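Local coordinates for protein intracellular protease/amidase (Salmonella enterica subsp. enterica serovar Typhimurium, PDB 4K2H) that is of uncertain function but belongs to the DJ-1/PfpI family, binds zinc ions and may act as a peptidase or amidase, at residues I32-A44 / V54-F67. The protein carries 1 engineered substitution. Numbering follows the deposited sequence.
Sequences IDVETLACAESRA and VADSTLSERQQALF
E35 lays its carboxylate alongside the guanidinium of R62, the two planes nearly coplanar, 24° apart. The grip is side-on and twofold: R62 NE reaches E35 OE1 at 2.7 Å and R62 NH1 reaches E35 OE2 at 2.6 Å, each on a syn lone pair. R62 bends at chi2 (-72°) to present this edge, and its NH2 bonds back to E61 O, which helps hold the group's rotation. E35 OE1 also meets the F67 ring edge-on, 3.3 Å from CZ. Deeper in, L37 CD1 touches L59 CD1, R62 CG and F67 CE2, while its CD2 rests on S57 CB; C39 SG touches L59 CD2.

One residue on from E35, T36 interlocks with D56. T36 N donates to D56 OD2 (3.0 Å), approaching from the anti side and out of the carboxylate plane, and D56 N donates to T36 OG1 at 2.7 Å. A chi1 of 53° sets this hydroxyl between its own N and carbonyl carbon, where it can take the N-H of D56; a water links it to V54 O. R28 of helix 17-29 forms a salt bridge with D56 OD2, which would help stabilise its negative charge.

R43 bends at chi3 to bring NE to A55 O (2.9 Å), with a weak second bond from NH2 to the same oxygen; D56 O lies over one guanidinium face. In return, A55 N bonds to R43 O, and A55 CB packs against A38 CB.

Between these side-chain bonds, S57 N to T36 O, A38 N to S57 O and L59 N to A38 O join the backbones in parallel register. Short strand 57-58 thereby forms the outer edge, within this chain, of the parallel sheet, beside strand 33-38, with strand order 3-2-1-4-5, in the alpha/beta sandwich of the DJ-1/PfpI family, of the class I glutamine amidotransferase type.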
loop_
_atom_site.group_PDB
_atom_site.type_symbol
_atom_site.label_atom_id
_atom_site.label_comp_id
_atom_site.label_asym_id
_atom_site.label_seq_id
_atom_site.Cartn_x
_atom_site.Cartn_y
_atom_site.Cartn_z
ATOM N N ILE A 32 14.830 3.004 7.869
ATOM C CA ILE A 32 14.795 4.464 7.751
ATOM C C ILE A 32 13.660 4.979 8.640
ATOM O O ILE A 32 12.557 4.458 8.592
ATOM C CB ILE A 32 14.600 4.903 6.290
ATOM C CG1 ILE A 32 15.807 4.449 5.455
ATOM C CG2 ILE A 32 14.375 6.403 6.188
ATOM C CD1 ILE A 32 15.645 4.642 3.966
ATOM N N ASP A 33 13.940 5.969 9.478
ATOM C CA ASP A 33 12.919 6.584 10.343
ATOM C C ASP A 33 11.846 7.268 9.519
ATOM O O ASP A 33 12.175 8.112 8.678
ATOM C CB ASP A 33 13.564 7.659 11.185
ATOM C CG ASP A 33 13.570 7.335 12.611
ATOM O OD1 ASP A 33 14.051 6.249 12.987
ATOM O OD2 ASP A 33 13.099 8.202 13.369
ATOM N N VAL A 34 10.590 6.900 9.738
ATOM C CA VAL A 34 9.457 7.531 9.043
ATOM C C VAL A 34 8.472 8.128 10.063
ATOM O O VAL A 34 8.142 7.491 11.052
ATOM C CB VAL A 34 8.723 6.541 8.121
ATOM C CG1 VAL A 34 7.677 7.268 7.298
ATOM C CG2 VAL A 34 9.685 5.855 7.152
ATOM N N GLU A 35 8.054 9.364 9.845
ATOM C CA GLU A 35 6.933 9.966 10.585
ATOM C C GLU A 35 5.827 10.386 9.638
ATOM O O GLU A 35 6.053 11.176 8.732
ATOM C CB GLU A 35 7.387 11.182 11.368
ATOM C CG GLU A 35 7.485 10.960 12.860
ATOM C CD GLU A 35 7.650 12.253 13.639
ATOM O OE1 GLU A 35 7.868 13.328 13.049
ATOM O OE2 GLU A 35 7.535 12.186 14.870
ATOM N N THR A 36 4.641 9.825 9.827
ATOM C CA THR A 36 3.463 10.298 9.110
ATOM C C THR A 36 2.994 11.578 9.820
ATOM O O THR A 36 2.897 11.631 11.048
ATOM C CB THR A 36 2.340 9.228 9.087
ATOM O OG1 THR A 36 2.057 8.791 10.410
ATOM C CG2 THR A 36 2.777 8.032 8.342
ATOM N N LEU A 37 2.745 12.618 9.044
ATOM C CA LEU A 37 2.297 13.871 9.592
ATOM C C LEU A 37 0.984 14.270 8.947
ATOM O O LEU A 37 0.903 14.426 7.722
ATOM C CB LEU A 37 3.338 14.953 9.320
ATOM C CG LEU A 37 4.751 14.675 9.879
ATOM C CD1 LEU A 37 5.673 15.876 9.659
ATOM C CD2 LEU A 37 4.764 14.294 11.359
ATOM N N ALA A 38 -0.032 14.479 9.767
ATOM C CA ALA A 38 -1.272 15.071 9.296
ATOM C C ALA A 38 -1.103 16.574 9.176
ATOM O O ALA A 38 -0.255 17.151 9.824
ATOM C CB ALA A 38 -2.409 14.761 10.265
ATOM N N CYS A 39 -1.922 17.231 8.385
ATOM C CA CYS A 39 -1.597 18.617 8.022
ATOM C C CYS A 39 -2.399 19.718 8.680
ATOM O O CYS A 39 -1.990 20.879 8.650
ATOM C CB CYS A 39 -1.615 18.742 6.511
ATOM S SG CYS A 39 -0.350 17.626 5.867
ATOM N N ALA A 40 -3.514 19.381 9.292
ATOM C CA ALA A 40 -4.268 20.386 10.005
ATOM C C ALA A 40 -4.385 19.949 11.475
ATOM O O ALA A 40 -3.384 19.533 12.072
ATOM C CB ALA A 40 -5.628 20.593 9.330
ATOM N N GLU A 41 -5.585 19.974 12.039
ATOM C CA GLU A 41 -5.764 19.916 13.502
ATOM C C GLU A 41 -6.030 18.491 14.048
ATOM O O GLU A 41 -6.384 18.317 15.208
ATOM C CB GLU A 41 -6.935 20.819 13.889
ATOM C CG GLU A 41 -8.303 20.336 13.333
ATOM C CD GLU A 41 -8.386 20.338 11.791
ATOM O OE1 GLU A 41 -8.540 19.250 11.210
ATOM O OE2 GLU A 41 -8.260 21.413 11.146
ATOM N N SER A 42 -5.862 17.475 13.217
ATOM C CA SER A 42 -6.341 16.155 13.548
ATOM C C SER A 42 -5.256 15.127 13.236
ATOM O O SER A 42 -4.542 15.279 12.249
ATOM C CB SER A 42 -7.578 15.892 12.702
ATOM O OG SER A 42 -7.946 14.530 12.818
ATOM N N ARG A 43 -5.123 14.101 14.069
ATOM C CA ARG A 43 -4.209 13.006 13.782
ATOM C C ARG A 43 -4.840 11.885 12.988
ATOM O O ARG A 43 -4.153 11.207 12.215
ATOM C CB ARG A 43 -3.554 12.492 15.058
ATOM C CG ARG A 43 -2.321 13.322 15.369
ATOM C CD ARG A 43 -1.570 12.854 16.591
ATOM N NE ARG A 43 -1.139 11.481 16.448
ATOM C CZ ARG A 43 -0.700 10.740 17.449
ATOM N NH1 ARG A 43 -0.624 11.241 18.649
ATOM N NH2 ARG A 43 -0.373 9.480 17.243
ATOM N N ALA A 44 -6.143 11.691 13.152
ATOM C CA ALA A 44 -6.867 10.735 12.309
ATOM C C ALA A 44 -7.073 11.367 10.951
ATOM O O ALA A 44 -7.471 12.511 10.863
ATOM C CB ALA A 44 -8.201 10.360 12.926
ATOM N N VAL A 54 -4.256 6.785 11.775
ATOM C CA VAL A 54 -3.752 7.734 12.730
ATOM C C VAL A 54 -2.311 8.090 12.369
ATOM O O VAL A 54 -1.424 7.267 12.537
ATOM C CB VAL A 54 -3.820 7.143 14.143
ATOM C CG1 VAL A 54 -3.326 8.156 15.150
ATOM C CG2 VAL A 54 -5.241 6.677 14.452
ATOM N N ALA A 55 -2.089 9.323 11.908
ATOM C CA ALA A 55 -0.720 9.850 11.741
ATOM C C ALA A 55 0.121 9.836 13.012
ATOM O O ALA A 55 -0.382 9.974 14.133
ATOM C CB ALA A 55 -0.735 11.260 11.135
ATOM N N ASP A 56 1.419 9.690 12.842
ATOM C CA ASP A 56 2.338 9.766 13.991
ATOM C C ASP A 56 2.262 11.134 14.687
ATOM O O ASP A 56 2.291 11.231 15.923
ATOM C CB ASP A 56 3.775 9.459 13.569
ATOM C CG ASP A 56 3.946 8.040 13.061
ATOM O OD1 ASP A 56 3.364 7.144 13.668
ATOM O OD2 ASP A 56 4.634 7.801 12.040
ATOM N N SER A 57 2.121 12.196 13.908
ATOM C CA SER A 57 2.095 13.521 14.501
ATOM C C SER A 57 1.460 14.477 13.517
ATOM O O SER A 57 0.801 14.046 12.576
ATOM C CB SER A 57 3.534 13.917 14.892
ATOM O OG SER A 57 3.645 15.268 15.274
ATOM N N THR A 58 1.674 15.775 13.715
ATOM C CA THR A 58 1.080 16.784 12.866
ATOM C C THR A 58 2.133 17.760 12.468
ATOM O O THR A 58 3.178 17.859 13.106
ATOM C CB THR A 58 -0.054 17.559 13.580
ATOM O OG1 THR A 58 0.463 18.230 14.734
ATOM C CG2 THR A 58 -1.149 16.638 14.025
ATOM N N LEU A 59 1.843 18.489 11.401
ATOM C CA LEU A 59 2.743 19.486 10.878
ATOM C C LEU A 59 2.972 20.558 11.910
ATOM O O LEU A 59 4.106 21.067 12.061
ATOM C CB LEU A 59 2.120 20.105 9.627
ATOM C CG LEU A 59 2.917 20.217 8.358
ATOM C CD1 LEU A 59 3.697 18.951 8.076
ATOM C CD2 LEU A 59 1.936 20.512 7.232
ATOM N N SER A 60 1.907 20.878 12.646
ATOM C CA SER A 60 1.967 21.905 13.694
ATOM C C SER A 60 2.979 21.604 14.796
ATOM O O SER A 60 3.483 22.523 15.411
ATOM C CB SER A 60 0.588 22.130 14.303
ATOM O OG SER A 60 0.133 20.944 14.941
ATOM N N GLU A 61 3.291 20.328 15.029
ATOM C CA GLU A 61 4.336 19.923 15.984
ATOM C C GLU A 61 5.734 19.792 15.373
ATOM O O GLU A 61 6.667 19.376 16.049
ATOM C CB GLU A 61 3.969 18.567 16.595
ATOM C CG GLU A 61 2.712 18.597 17.446
ATOM C CD GLU A 61 2.830 19.639 18.543
ATOM O OE1 GLU A 61 3.816 19.573 19.311
ATOM O OE2 GLU A 61 1.967 20.543 18.614
ATOM N N ARG A 62 5.898 20.123 14.100
ATOM C CA ARG A 62 7.171 19.879 13.442
ATOM C C ARG A 62 7.687 21.080 12.687
ATOM O O ARG A 62 8.413 20.938 11.695
ATOM C CB ARG A 62 7.014 18.698 12.490
ATOM C CG ARG A 62 6.726 17.390 13.211
ATOM C CD ARG A 62 7.980 16.905 13.919
ATOM N NE ARG A 62 7.788 15.612 14.574
ATOM C CZ ARG A 62 7.272 15.459 15.791
ATOM N NH1 ARG A 62 7.148 14.257 16.309
ATOM N NH2 ARG A 62 6.878 16.500 16.494
ATOM N N GLN A 63 7.353 22.272 13.152
ATOM C CA GLN A 63 7.647 23.446 12.337
ATOM C C GLN A 63 9.129 23.779 12.228
ATOM O O GLN A 63 9.544 24.373 11.222
ATOM C CB GLN A 63 6.868 24.679 12.792
ATOM C CG GLN A 63 6.703 25.679 11.650
ATOM C CD GLN A 63 6.415 27.081 12.125
ATOM O OE1 GLN A 63 7.252 27.727 12.785
ATOM N NE2 GLN A 63 5.238 27.573 11.784
ATOM N N GLN A 64 9.920 23.413 13.237
ATOM C CA GLN A 64 11.396 23.590 13.173
ATOM C C GLN A 64 12.145 22.288 12.912
ATOM O O GLN A 64 13.384 22.284 12.912
ATOM C CB GLN A 64 11.956 24.220 14.468
ATOM C CG GLN A 64 11.867 25.736 14.507
ATOM C CD GLN A 64 10.431 26.207 14.640
ATOM O OE1 GLN A 64 9.727 25.799 15.559
ATOM N NE2 GLN A 64 9.989 27.065 13.720
ATOM N N ALA A 65 11.408 21.192 12.729
ATOM C CA ALA A 65 12.021 19.903 12.445
ATOM C C ALA A 65 12.436 19.882 11.002
ATOM O O ALA A 65 11.758 20.428 10.142
ATOM C CB ALA A 65 11.054 18.765 12.707
ATOM N N LEU A 66 13.554 19.235 10.741
ATOM C CA LEU A 66 14.121 19.218 9.423
ATOM C C LEU A 66 14.406 17.779 9.057
ATOM O O LEU A 66 15.362 17.174 9.530
ATOM C CB LEU A 66 15.389 20.059 9.428
ATOM C CG LEU A 66 15.900 20.501 8.062
ATOM C CD1 LEU A 66 14.841 21.291 7.311
ATOM C CD2 LEU A 66 17.166 21.337 8.234
ATOM N N PHE A 67 13.528 17.230 8.237
ATOM C CA PHE A 67 13.607 15.874 7.754
ATOM C C PHE A 67 14.558 15.811 6.565
ATOM O O PHE A 67 14.778 16.812 5.884
ATOM C CB PHE A 67 12.180 15.379 7.345
ATOM C CG PHE A 67 11.250 15.228 8.506
ATOM C CD1 PHE A 67 11.123 14.011 9.155
ATOM C CD2 PHE A 67 10.549 16.309 8.992
ATOM C CE1 PHE A 67 10.317 13.876 10.281
ATOM C CE2 PHE A 67 9.698 16.171 10.083
ATOM C CZ PHE A 67 9.598 14.959 10.737
HETATM O O HOH W 1 0.670 6.596 10.736
HETATM O O HOH W 2 -0.730 20.235 11.882
HETATM O O HOH W 3 -2.417 20.171 14.835
#